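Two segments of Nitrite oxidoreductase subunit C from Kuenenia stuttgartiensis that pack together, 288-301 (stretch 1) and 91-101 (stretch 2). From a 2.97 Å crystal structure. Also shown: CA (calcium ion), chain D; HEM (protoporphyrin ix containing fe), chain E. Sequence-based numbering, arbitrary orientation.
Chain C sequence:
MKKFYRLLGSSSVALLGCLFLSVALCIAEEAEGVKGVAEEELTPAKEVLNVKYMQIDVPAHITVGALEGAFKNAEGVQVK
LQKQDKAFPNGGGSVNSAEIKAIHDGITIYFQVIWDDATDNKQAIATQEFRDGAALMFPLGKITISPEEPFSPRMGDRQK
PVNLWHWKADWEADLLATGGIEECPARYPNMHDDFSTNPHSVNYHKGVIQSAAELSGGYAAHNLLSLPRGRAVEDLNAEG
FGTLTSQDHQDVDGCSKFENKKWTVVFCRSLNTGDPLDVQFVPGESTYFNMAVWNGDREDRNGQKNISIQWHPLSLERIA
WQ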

ATOM      1  N   TYR C 288     -29.357   4.044  56.817  1.00 31.31           N
ATOM      2  CA  TYR C 288     -30.177   4.092  55.618  1.00 33.72           C
ATOM      3  C   TYR C 288     -29.442   3.425  54.460  1.00 32.07           C
ATOM      4  O   TYR C 288     -28.236   3.177  54.525  1.00 33.43           O
ATOM      5  CB  TYR C 288     -30.554   5.540  55.259  1.00 29.67           C
ATOM      6  CG  TYR C 288     -31.282   6.283  56.368  1.00 37.05           C
ATOM      7  CD1 TYR C 288     -30.609   6.700  57.510  1.00 44.11           C
ATOM      8  CD2 TYR C 288     -32.641   6.561  56.274  1.00 45.45           C
ATOM      9  CE1 TYR C 288     -31.264   7.370  58.526  1.00 45.35           C
ATOM     10  CE2 TYR C 288     -33.305   7.234  57.287  1.00 55.52           C
ATOM     11  CZ  TYR C 288     -32.610   7.636  58.411  1.00 50.55           C
ATOM     12  OH  TYR C 288     -33.261   8.304  59.422  1.00 49.34           O
ATOM     13  N   PHE C 289     -30.190   3.104  53.405  1.00 30.13           N
ATOM     14  CA  PHE C 289     -29.595   2.544  52.200  1.00 23.18           C
ATOM     15  C   PHE C 289     -30.399   2.994  50.987  1.00 26.75           C
ATOM     16  O   PHE C 289     -31.517   3.505  51.105  1.00 28.33           O
ATOM     17  CB  PHE C 289     -29.495   1.011  52.268  1.00 24.80           C
ATOM     18  CG  PHE C 289     -30.779   0.293  51.948  1.00 26.02           C
ATOM     19  CD1 PHE C 289     -31.697   0.013  52.945  1.00 33.41           C
ATOM     20  CD2 PHE C 289     -31.056  -0.119  50.653  1.00 19.13           C
ATOM     21  CE1 PHE C 289     -32.872  -0.654  52.656  1.00 30.86           C
ATOM     22  CE2 PHE C 289     -32.231  -0.780  50.358  1.00 25.81           C
ATOM     23  CZ  PHE C 289     -33.140  -1.050  51.359  1.00 26.35           C
ATOM     24  N   ASN C 290     -29.811   2.788  49.810  1.00 21.53           N
ATOM     25  CA  ASN C 290     -30.458   3.076  48.540  1.00 22.84           C
ATOM     26  C   ASN C 290     -29.998   2.047  47.517  1.00 26.88           C
ATOM     27  O   ASN C 290     -29.013   1.335  47.726  1.00 23.52           O
ATOM     28  CB  ASN C 290     -30.141   4.500  48.064  1.00 22.15           C
ATOM     29  CG  ASN C 290     -31.165   5.033  47.085  1.00 26.12           C
ATOM     30  OD1 ASN C 290     -32.098   4.331  46.704  1.00 21.55           O
ATOM     31  ND2 ASN C 290     -30.998   6.286  46.673  1.00 23.45           N
ATOM     32  N   MET C 291     -30.727   1.968  46.404  1.00 28.39           N
ATOM     33  CA  MET C 291     -30.568   0.863  45.469  1.00 25.31           C
ATOM     34  C   MET C 291     -30.640   1.371  44.035  1.00 25.28           C
ATOM     35  O   MET C 291     -31.228   2.418  43.750  1.00 26.13           O
ATOM     36  CB  MET C 291     -31.645  -0.206  45.705  1.00 20.12           C
ATOM     37  CG  MET C 291     -31.439  -1.502  44.946  1.00 25.74           C
ATOM     38  SD  MET C 291     -32.893  -2.561  45.002  1.00 43.52           S
ATOM     39  CE  MET C 291     -32.908  -3.000  46.733  1.00 28.43           C
ATOM     40  N   ALA C 292     -30.029   0.607  43.131  1.00 23.64           N
ATOM     41  CA  ALA C 292     -30.113   0.861  41.700  1.00 27.57           C
ATOM     42  C   ALA C 292     -29.837  -0.439  40.959  1.00 24.10           C
ATOM     43  O   ALA C 292     -29.136  -1.319  41.464  1.00 19.29           O
ATOM     44  CB  ALA C 292     -29.134   1.949  41.249  1.00 27.49           C
ATOM     45  N   VAL C 293     -30.400  -0.546  39.757  1.00 24.82           N
ATOM     46  CA  VAL C 293     -30.273  -1.737  38.921  1.00 25.89           C
ATOM     47  C   VAL C 293     -30.027  -1.289  37.486  1.00 25.98           C
ATOM     48  O   VAL C 293     -30.550  -0.258  37.050  1.00 26.68           O
ATOM     49  CB  VAL C 293     -31.527  -2.635  39.022  1.00 22.07           C
ATOM     50  CG1 VAL C 293     -31.466  -3.781  38.025  1.00 22.88           C
ATOM     51  CG2 VAL C 293     -31.689  -3.175  40.436  1.00 22.12           C
ATOM     52  N   TRP C 294     -29.214  -2.050  36.756  1.00 26.69           N
ATOM     53  CA  TRP C 294     -28.911  -1.770  35.359  1.00 30.64           C
ATOM     54  C   TRP C 294     -29.296  -2.961  34.496  1.00 28.34           C
ATOM     55  O   TRP C 294     -29.188  -4.116  34.919  1.00 25.55           O
ATOM     56  CB  TRP C 294     -27.429  -1.443  35.158  1.00 30.99           C
ATOM     57  CG  TRP C 294     -27.009  -0.206  35.865  1.00 30.17           C
ATOM     58  CD1 TRP C 294     -26.863   1.039  35.329  1.00 27.18           C
ATOM     59  CD2 TRP C 294     -26.701  -0.085  37.255  1.00 29.05           C
ATOM     60  NE1 TRP C 294     -26.465   1.925  36.298  1.00 26.15           N
ATOM     61  CE2 TRP C 294     -26.365   1.260  37.492  1.00 25.87           C
ATOM     62  CE3 TRP C 294     -26.671  -0.988  38.321  1.00 28.24           C
ATOM     63  CZ2 TRP C 294     -26.005   1.724  38.751  1.00 23.50           C
ATOM     64  CZ3 TRP C 294     -26.316  -0.526  39.565  1.00 25.26           C
ATOM     65  CH2 TRP C 294     -25.991   0.818  39.772  1.00 22.75           C
ATOM     66  N   ASN C 295     -29.743  -2.671  33.276  1.00 24.87           N
ATOM     67  CA  ASN C 295     -30.062  -3.699  32.289  1.00 28.18           C
ATOM     68  C   ASN C 295     -29.289  -3.411  31.010  1.00 31.96           C
ATOM     69  O   ASN C 295     -29.622  -2.474  30.278  1.00 33.21           O
ATOM     70  CB  ASN C 295     -31.565  -3.766  32.016  1.00 29.40           C
ATOM     71  CG  ASN C 295     -31.952  -4.962  31.162  1.00 34.07           C
ATOM     72  OD1 ASN C 295     -31.171  -5.896  30.987  1.00 34.60           O
ATOM     73  ND2 ASN C 295     -33.164  -4.935  30.624  1.00 35.73           N
ATOM     74  N   GLY C 296     -28.257  -4.218  30.749  1.00 28.44           N
ATOM     75  CA  GLY C 296     -27.448  -4.042  29.557  1.00 27.00           C
ATOM     76  C   GLY C 296     -28.227  -4.149  28.264  1.00 34.65           C
ATOM     77  O   GLY C 296     -27.794  -3.607  27.242  1.00 36.77           O
ATOM     78  N   ASP C 297     -29.374  -4.835  28.283  1.00 32.08           N
ATOM     79  CA  ASP C 297     -30.171  -4.963  27.069  1.00 30.84           C
ATOM     80  C   ASP C 297     -30.700  -3.608  26.615  1.00 36.91           C
ATOM     81  O   ASP C 297     -30.795  -3.347  25.410  1.00 43.08           O
ATOM     82  CB  ASP C 297     -31.318  -5.949  27.292  1.00 33.80           C
ATOM     83  CG  ASP C 297     -31.999  -6.352  25.997  1.00 48.47           C
ATOM     84  OD1 ASP C 297     -31.399  -7.133  25.227  1.00 59.27           O
ATOM     85  OD2 ASP C 297     -33.134  -5.893  25.748  1.00 39.46           O
ATOM     86  N   ARG C 298     -31.056  -2.736  27.563  1.00 39.86           N
ATOM     87  CA  ARG C 298     -31.463  -1.369  27.263  1.00 36.56           C
ATOM     88  C   ARG C 298     -30.313  -0.367  27.392  1.00 30.40           C
ATOM     89  O   ARG C 298     -30.564   0.835  27.546  1.00 36.49           O
ATOM     90  CB  ARG C 298     -32.634  -0.955  28.161  1.00 35.08           C
ATOM     91  CG  ARG C 298     -33.988  -1.482  27.703  1.00 40.78           C
ATOM     92  CD  ARG C 298     -34.277  -2.826  28.334  1.00 42.63           C
ATOM     93  NE  ARG C 298     -35.695  -3.164  28.300  1.00 35.94           N
ATOM     94  CZ  ARG C 298     -36.231  -4.035  27.454  1.00 32.60           C
ATOM     95  NH1 ARG C 298     -35.462  -4.658  26.572  1.00 41.49           N
ATOM     96  NH2 ARG C 298     -37.532  -4.287  27.492  1.00 40.31           N
ATOM     97  N   GLU C 299     -29.069  -0.848  27.318  1.00 27.95           N
ATOM     98  CA  GLU C 299     -27.853  -0.024  27.305  1.00 30.75           C
ATOM     99  C   GLU C 299     -27.718   0.853  28.555  1.00 29.57           C
ATOM    100  O   GLU C 299     -27.476   2.062  28.475  1.00 28.33           O
ATOM    101  CB  GLU C 299     -27.821   0.840  26.043  1.00 26.55           C
ATOM    102  CG  GLU C 299     -27.512   0.092  24.767  1.00 36.94           C
ATOM    103  CD  GLU C 299     -28.216   0.707  23.572  1.00 48.84           C
ATOM    104  OE1 GLU C 299     -28.021   1.914  23.337  1.00 49.96           O
ATOM    105  OE2 GLU C 299     -28.971  -0.009  22.882  1.00 51.95           O
ATOM    106  N   ASP C 300     -27.773   0.207  29.698  1.00 29.58           N
ATOM    107  CA  ASP C 300     -27.715   0.896  30.992  1.00 29.31           C
ATOM    108  C   ASP C 300     -26.270   0.901  31.464  1.00 34.25           C
ATOM    109  O   ASP C 300     -25.676  -0.143  31.562  1.00 36.33           O
ATOM    110  CB  ASP C 300     -28.612   0.178  31.989  1.00 32.91           C
ATOM    111  CG  ASP C 300     -30.085   0.502  31.908  1.00 31.59           C
ATOM    112  OD1 ASP C 300     -30.452   1.399  31.190  1.00 25.62           O
ATOM    113  OD2 ASP C 300     -30.833  -0.159  32.575  1.00 32.27           O
ATOM    114  N   ARG C 301     -25.758   2.102  31.675  1.00 37.55           N
ATOM    115  CA  ARG C 301     -24.416   2.450  32.179  1.00 31.36           C
ATOM    116  C   ARG C 301     -24.546   3.825  32.840  1.00 38.01           C
ATOM    117  O   ARG C 301     -25.381   4.579  32.399  1.00 36.79           O
ATOM    118  CB  ARG C 301     -23.501   2.536  30.964  1.00 27.06           C
ATOM    119  CG  ARG C 301     -24.132   3.261  29.790  1.00 30.26           C
ATOM    120  CD  ARG C 301     -23.046   3.704  28.847  1.00 33.45           C
ATOM    121  NE  ARG C 301     -23.331   4.284  27.555  1.00 30.46           N
ATOM    122  CZ  ARG C 301     -24.472   4.229  26.922  1.00 34.06           C
ATOM    123  NH1 ARG C 301     -24.583   4.789  25.740  1.00 36.38           N
ATOM    124  NH2 ARG C 301     -25.498   3.628  27.467  1.00 36.97           N
TER
HETATM  125 CA    CA D 402     -30.303  -8.103  31.070  1.00 33.15          CA
HETATM  126  CHA HEM E 401     -22.952   6.121  38.198  1.00 25.22           C
HETATM  127  CHB HEM E 401     -26.240   9.716  38.297  1.00 30.31           C
HETATM  128  CHC HEM E 401     -28.436   7.383  41.951  1.00 24.62           C
HETATM  129  CHD HEM E 401     -25.040   3.860  41.975  1.00 27.46           C
HETATM  130  C1A HEM E 401     -23.585   7.329  37.969  1.00 30.54           C
HETATM  131  C2A HEM E 401     -23.066   8.427  37.181  1.00 33.69           C
HETATM  132  C3A HEM E 401     -23.972   9.419  37.195  1.00 26.70           C
HETATM  133  C4A HEM E 401     -25.094   8.997  38.010  1.00 27.72           C
HETATM  134  CMA HEM E 401     -23.866  10.788  36.486  1.00 29.36           C
HETATM  135  CAA HEM E 401     -21.711   8.392  36.437  1.00 29.06           C
HETATM  136  CBA HEM E 401     -20.743   9.421  37.005  1.00 22.25           C
HETATM  137  CGA HEM E 401     -19.934   8.789  38.101  1.00 23.66           C
HETATM  138  O1A HEM E 401     -19.629   9.489  39.101  1.00 32.01           O
HETATM  139  O2A HEM E 401     -19.612   7.581  37.974  1.00 27.35           O
HETATM  140  C1B HEM E 401     -27.173   9.374  39.256  1.00 30.00           C
HETATM  141  C2B HEM E 401     -28.445  10.023  39.504  1.00 22.82           C
HETATM  142  C3B HEM E 401     -29.054   9.381  40.524  1.00 25.45           C
HETATM  143  C4B HEM E 401     -28.185   8.293  40.940  1.00 29.01           C
HETATM  144  CMB HEM E 401     -28.928  11.252  38.703  1.00 25.99           C
HETATM  145  CAB HEM E 401     -30.431   9.645  41.188  1.00 29.99           C
HETATM  146  CBB HEM E 401     -31.363  10.477  40.709  1.00 32.44           C
HETATM  147  C1C HEM E 401     -27.747   6.213  42.229  1.00 29.02           C
HETATM  148  C2C HEM E 401     -28.184   5.170  43.141  1.00 25.63           C
HETATM  149  C3C HEM E 401     -27.263   4.201  43.146  1.00 28.22           C
HETATM  150  C4C HEM E 401     -26.188   4.589  42.249  1.00 25.10           C
HETATM  151  CMC HEM E 401     -29.499   5.174  43.954  1.00 27.69           C
HETATM  152  CAC HEM E 401     -27.323   2.898  43.975  1.00 25.58           C
HETATM  153  CBC HEM E 401     -26.307   2.519  44.753  1.00 21.92           C
HETATM  154  C1D HEM E 401     -24.230   4.119  40.883  1.00 31.68           C
HETATM  155  C2D HEM E 401     -23.261   3.217  40.283  1.00 25.36           C
HETATM  156  C3D HEM E 401     -22.694   3.838  39.249  1.00 20.99           C
HETATM  157  C4D HEM E 401     -23.273   5.165  39.142  1.00 25.96           C
HETATM  158  CMD HEM E 401     -22.925   1.784  40.746  1.00 28.45           C
HETATM  159  CAD HEM E 401     -21.605   3.233  38.337  1.00 21.64           C
HETATM  160  CBD HEM E 401     -22.216   2.696  37.049  1.00 28.68           C
HETATM  161  CGD HEM E 401     -21.178   1.915  36.284  1.00 24.39           C
HETATM  162  O1D HEM E 401     -21.531   1.311  35.240  1.00 19.57           O
HETATM  163  O2D HEM E 401     -19.998   1.883  36.716  1.00 31.45           O
HETATM  164  NA  HEM E 401     -24.816   7.722  38.459  1.00 30.15           N
HETATM  165  NB  HEM E 401     -27.055   8.330  40.148  1.00 31.56           N
HETATM  166  NC  HEM E 401     -26.520   5.829  41.701  1.00 30.14           N
HETATM  167  ND  HEM E 401     -24.212   5.304  40.153  1.00 33.42           N
HETATM  168 FE   HEM E 401     -25.525   7.026  40.158  1.00 49.37          FE
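Stretch 2, residues 91-101: GGGSVNSAEIK

Two strands distant in sequence can pack through side chains alone, with no backbone hydrogen bond between them, and this pair of segments from nitrite oxidoreductase subunit C is a clear case. Residues 97-101 of stretch 2 form an extended strand that lies over strand 288-294. The N-to-C directions differ by 126°, so the chains run obliquely, nearer antiparallel than parallel, and their axes come no closer than 8.9 Å. That separation leaves room for a layer of apolar side chains.

Extended backbone sends alternate side chains to the same side, and the layer is built on this rule: Phe289, Met291 and Val293 point toward stretch 2, while Ala98 and Ile100 point back toward stretch 1. At the centre Met291 reaches two residues, its SD lying 3.6 Å from Ala98 CB and its CE 3.6 Å from Ile100 CB. Ile100, with chi1 and chi2 both t, also extends its CD1 to 3.5 Å from Phe289 CE2. Toward the other end of the strand the packing loosens: Val95, two residues before the start of strand 97-101, brings CG2 to 4.2 Å from Val293 CG1.

Beyond Val95, stretch 2 is a loop, and the contact becomes polar. Ser94 CB lies 3.5 Å from Arg298 NE, and Ser94 OG sits 3.5 Å from Asn295 CB and 3.7 Å from Asp300 OD2, too far for a hydrogen bond to that carboxylate. Asp300 OD2 instead accepts from Asn295 N at 2.8 Å, tying the turn of stretch 1 together. At the margin a water bridges the segments, accepting from Gly92 N at 3.2 Å and donating to Arg298 O at 2.9 Å and Asp300 OD1 at 2.5 Å. Gly92 has phi/psi of 98/-171°, where a CB would be jammed against the preceding carbonyl oxygen.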

ATOM      1  N   GLY C  91     -31.924   7.643  31.489  1.00 30.08           N
ATOM      2  CA  GLY C  91     -32.096   6.296  30.985  1.00 26.34           C
ATOM      3  C   GLY C  91     -32.740   5.431  32.041  1.00 28.30           C
ATOM      4  O   GLY C  91     -32.947   5.848  33.185  1.00 33.08           O
ATOM      5  N   GLY C  92     -32.971   4.187  31.660  1.00 30.80           N
ATOM      6  CA  GLY C  92     -33.604   3.241  32.538  1.00 40.90           C
ATOM      7  C   GLY C  92     -35.087   3.110  32.255  1.00 29.95           C
ATOM      8  O   GLY C  92     -35.635   3.621  31.271  1.00 33.81           O
ATOM      9  N   GLY C  93     -35.749   2.400  33.166  1.00 28.69           N
ATOM     10  CA  GLY C  93     -37.168   2.125  33.090  1.00 31.52           C
ATOM     11  C   GLY C  93     -37.480   0.675  32.832  1.00 33.15           C
ATOM     12  O   GLY C  93     -38.653   0.291  32.885  1.00 35.08           O
ATOM     13  N   SER C  94     -36.459  -0.139  32.557  1.00 44.44           N
ATOM     14  CA  SER C  94     -36.665  -1.539  32.213  1.00 30.82           C
ATOM     15  C   SER C  94     -37.065  -2.368  33.424  1.00 32.42           C
ATOM     16  O   SER C  94     -37.787  -3.361  33.281  1.00 32.56           O
ATOM     17  CB  SER C  94     -35.400  -2.105  31.574  1.00 30.17           C
ATOM     18  OG  SER C  94     -34.239  -1.538  32.158  1.00 45.36           O
ATOM     19  N   VAL C  95     -36.606  -1.989  34.614  1.00 29.66           N
ATOM     20  CA  VAL C  95     -36.940  -2.684  35.851  1.00 25.51           C
ATOM     21  C   VAL C  95     -37.697  -1.724  36.755  1.00 31.17           C
ATOM     22  O   VAL C  95     -37.311  -0.559  36.902  1.00 37.03           O
ATOM     23  CB  VAL C  95     -35.673  -3.213  36.555  1.00 26.68           C
ATOM     24  CG1 VAL C  95     -36.028  -3.892  37.869  1.00 28.13           C
ATOM     25  CG2 VAL C  95     -34.914  -4.164  35.641  1.00 22.48           C
ATOM     26  N   ASN C  96     -38.777  -2.217  37.363  1.00 30.66           N
ATOM     27  CA  ASN C  96     -39.668  -1.383  38.157  1.00 29.54           C
ATOM     28  C   ASN C  96     -39.621  -1.669  39.650  1.00 21.86           C
ATOM     29  O   ASN C  96     -39.899  -0.768  40.442  1.00 20.57           O
ATOM     30  CB  ASN C  96     -41.118  -1.557  37.682  1.00 38.34           C
ATOM     31  CG  ASN C  96     -41.318  -1.132  36.241  1.00 41.34           C
ATOM     32  OD1 ASN C  96     -40.813  -0.095  35.810  1.00 36.32           O
ATOM     33  ND2 ASN C  96     -42.061  -1.935  35.486  1.00 39.19           N
ATOM     34  N   SER C  97     -39.287  -2.891  40.053  1.00 23.70           N
ATOM     35  CA  SER C  97     -39.286  -3.267  41.459  1.00 23.01           C
ATOM     36  C   SER C  97     -38.129  -4.216  41.735  1.00 27.17           C
ATOM     37  O   SER C  97     -37.620  -4.887  40.834  1.00 30.17           O
ATOM     38  CB  SER C  97     -40.616  -3.909  41.876  1.00 27.34           C
ATOM     39  OG  SER C  97     -40.812  -5.152  41.226  1.00 35.90           O
ATOM     40  N   ALA C  98     -37.714  -4.261  42.999  1.00 31.64           N
ATOM     41  CA  ALA C  98     -36.690  -5.199  43.432  1.00 23.77           C
ATOM     42  C   ALA C  98     -36.923  -5.570  44.891  1.00 27.73           C
ATOM     43  O   ALA C  98     -37.198  -4.705  45.725  1.00 33.40           O
ATOM     44  CB  ALA C  98     -35.284  -4.618  43.251  1.00 23.32           C
ATOM     45  N   GLU C  99     -36.812  -6.864  45.182  1.00 25.70           N
ATOM     46  CA  GLU C  99     -36.883  -7.385  46.540  1.00 28.13           C
ATOM     47  C   GLU C  99     -35.498  -7.365  47.179  1.00 30.66           C
ATOM     48  O   GLU C  99     -34.509  -7.745  46.548  1.00 34.62           O
ATOM     49  CB  GLU C  99     -37.439  -8.811  46.521  1.00 34.61           C
ATOM     50  CG  GLU C  99     -37.731  -9.422  47.879  1.00 35.26           C
ATOM     51  CD  GLU C  99     -37.231 -10.853  47.985  1.00 49.15           C
ATOM     52  OE1 GLU C  99     -38.032 -11.740  48.347  1.00 49.42           O
ATOM     53  OE2 GLU C  99     -36.036 -11.092  47.705  1.00 51.65           O
ATOM     54  N   ILE C 100     -35.428  -6.910  48.431  1.00 26.35           N
ATOM     55  CA  ILE C 100     -34.168  -6.860  49.169  1.00 25.97           C
ATOM     56  C   ILE C 100     -34.357  -7.491  50.543  1.00 23.87           C
ATOM     57  O   ILE C 100     -35.274  -7.122  51.284  1.00 26.72           O
ATOM     58  CB  ILE C 100     -33.618  -5.424  49.292  1.00 25.28           C
ATOM     59  CG1 ILE C 100     -32.280  -5.436  50.036  1.00 23.96           C
ATOM     60  CG2 ILE C 100     -34.620  -4.490  49.959  1.00 23.81           C
ATOM     61  CD1 ILE C 100     -31.481  -4.161  49.890  1.00 27.43           C
ATOM     62  N   LYS C 101     -33.502  -8.458  50.869  1.00 26.00           N
ATOM     63  CA  LYS C 101     -33.444  -9.073  52.185  1.00 26.38           C
ATOM     64  C   LYS C 101     -32.037  -8.931  52.752  1.00 29.55           C
ATOM     65  O   LYS C 101     -31.074  -8.688  52.019  1.00 37.24           O
ATOM     66  CB  LYS C 101     -33.829 -10.558  52.133  1.00 25.77           C
ATOM     67  CG  LYS C 101     -35.287 -10.827  51.815  1.00 29.49           C
ATOM     68  CD  LYS C 101     -35.589 -12.315  51.886  1.00 32.08           C
ATOM     69  CE  LYS C 101     -37.047 -12.601  51.574  1.00 34.23           C
ATOM     70  NZ  LYS C 101     -37.347 -14.057  51.636  1.00 34.78           N
TER
HETATM   71  O   HOH W   1     -31.031   2.975  29.402  1.00 23.79           O